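Local atomic coordinates of irisin (Homo sapiens, PDB entry 4LSD), a protein that probably acts as an exercise-induced hormone that promotes browning of white fat, its fibronectin type III domain forming a dimer through a continuous intersubunit beta-sheet. Residues A[3-8]-A[81-86]. Residues are numbered along the deposited sequence; the frame is centred on the assembly and turned at random.
Sequences PSAPVN and GQSPAS
Ser83 points its side chain at the backbone of residues 3-6, and the close packing between the two loops gathers around it. Its CB sits 3.1 Å from Pro3 O, while its OG reaches 3.3 Å from Ala5 CA and also meets Pro6 CD. With chi1 at 85° the hydroxyl stands between its own backbone N and carbonyl carbon, from where it folds forward to donate a hydrogen bond to Pro84 O, the two oxygens 2.9 Å apart and the donor tilted 25° from the carbonyl plane. Ser83 OG is also hydrogen-bonded to the backbone N of Ala76, so a buried polar atom is satisfied although no hydrogen bond joins the two segments. In the fibronectin type III sandwich, residues 3-8 lead into strand 9-12 of the three-stranded sheet, whereas 81-86 connect strands 69-78 and 89-92 of the four-stranded one. Backbone hydrogen bonds tie Ser83 and Ser86 to Ala76 and Val74 of strand 69-78, and Val7 to Asp24 of strand 19-24, with Pro6 also touching Trp23 and Val74. An alanine in place of Ser83 would probably leave Pro84 O and the N-H of Ala76 without their hydroxyl partner and open a small gap beside Ala5 and Pro6. Buried Pro3, Pro6 and Ser86 extend the tight packing to both ends: Pro3 CD lies 3.7 Å from Gln82 C, and Ser86 CB approaches Pro6 O at 3.4 Å, its own hydroxyl being bonded to the backbone N of Val74. Ala5 CB is still close to Pro84 O, at 3.3 Å, but toward solvent the fit slackens: the same methyl is 4.2 Å from CG of the exposed Pro84 ring, and the first side-chain bonds of Gln82 and Ala85 lead away from residues 3-8.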
# COMPACT_ATOMS: atom_id res chain seq x y z
N PRO A 3 -11.21 15.26 10.70
CA PRO A 3 -12.39 14.43 10.40
C PRO A 3 -12.59 13.34 11.45
O PRO A 3 -11.73 13.09 12.29
CB PRO A 3 -12.07 13.80 9.05
CG PRO A 3 -10.70 14.29 8.67
CD PRO A 3 -10.06 14.81 9.90
N SER A 4 -13.73 12.67 11.36
CA SER A 4 -14.07 11.59 12.27
C SER A 4 -13.55 10.28 11.71
O SER A 4 -13.48 10.08 10.49
CB SER A 4 -15.59 11.51 12.45
OG SER A 4 -16.13 12.76 12.82
N ALA A 5 -13.19 9.37 12.61
CA ALA A 5 -12.69 8.08 12.22
C ALA A 5 -13.67 7.46 11.24
O ALA A 5 -14.82 7.87 11.17
CB ALA A 5 -12.55 7.18 13.43
N PRO A 6 -13.20 6.49 10.45
CA PRO A 6 -14.06 5.81 9.47
C PRO A 6 -15.02 4.90 10.23
O PRO A 6 -14.68 4.43 11.32
CB PRO A 6 -13.06 4.99 8.64
CG PRO A 6 -11.83 5.83 8.68
CD PRO A 6 -11.78 6.31 10.11
N VAL A 7 -16.20 4.66 9.68
CA VAL A 7 -17.19 3.80 10.32
C VAL A 7 -17.57 2.68 9.37
O VAL A 7 -17.27 2.74 8.17
CB VAL A 7 -18.49 4.56 10.67
CG1 VAL A 7 -18.24 5.62 11.71
CG2 VAL A 7 -19.07 5.19 9.41
N ASN A 8 -18.22 1.65 9.89
CA ASN A 8 -18.67 0.57 9.04
C ASN A 8 -17.56 -0.04 8.20
O ASN A 8 -17.75 -0.33 7.01
CB ASN A 8 -19.76 1.09 8.11
CG ASN A 8 -20.97 1.59 8.87
OD1 ASN A 8 -21.52 2.66 8.57
ND2 ASN A 8 -21.41 0.81 9.85
N GLY A 81 -6.33 17.87 8.38
CA GLY A 81 -5.76 16.90 9.30
C GLY A 81 -6.03 15.45 8.97
O GLY A 81 -6.17 15.07 7.81
N GLN A 82 -6.12 14.65 10.02
CA GLN A 82 -6.36 13.22 9.90
C GLN A 82 -7.24 12.80 11.08
O GLN A 82 -7.24 13.45 12.13
CB GLN A 82 -5.03 12.48 9.94
CG GLN A 82 -4.21 12.79 11.20
CD GLN A 82 -2.87 12.08 11.24
OE1 GLN A 82 -2.01 12.31 10.39
NE2 GLN A 82 -2.68 11.21 12.22
N SER A 83 -7.96 11.70 10.90
CA SER A 83 -8.84 11.20 11.95
C SER A 83 -8.21 10.11 12.78
O SER A 83 -7.16 9.58 12.43
CB SER A 83 -10.10 10.62 11.32
OG SER A 83 -9.87 9.28 10.96
N PRO A 84 -8.85 9.76 13.91
CA PRO A 84 -8.31 8.69 14.75
C PRO A 84 -8.57 7.38 14.03
O PRO A 84 -9.32 7.35 13.07
CB PRO A 84 -9.11 8.81 16.06
CG PRO A 84 -10.25 9.75 15.74
CD PRO A 84 -9.70 10.67 14.70
N ALA A 85 -7.94 6.31 14.49
CA ALA A 85 -8.13 5.01 13.85
C ALA A 85 -9.58 4.56 14.00
O ALA A 85 -10.23 4.83 15.01
CB ALA A 85 -7.22 3.98 14.47
N SER A 86 -10.07 3.85 13.00
CA SER A 86 -11.42 3.31 13.04
C SER A 86 -11.27 2.17 14.03
O SER A 86 -10.18 1.92 14.55
CB SER A 86 -11.78 2.70 11.69
OG SER A 86 -10.94 1.57 11.45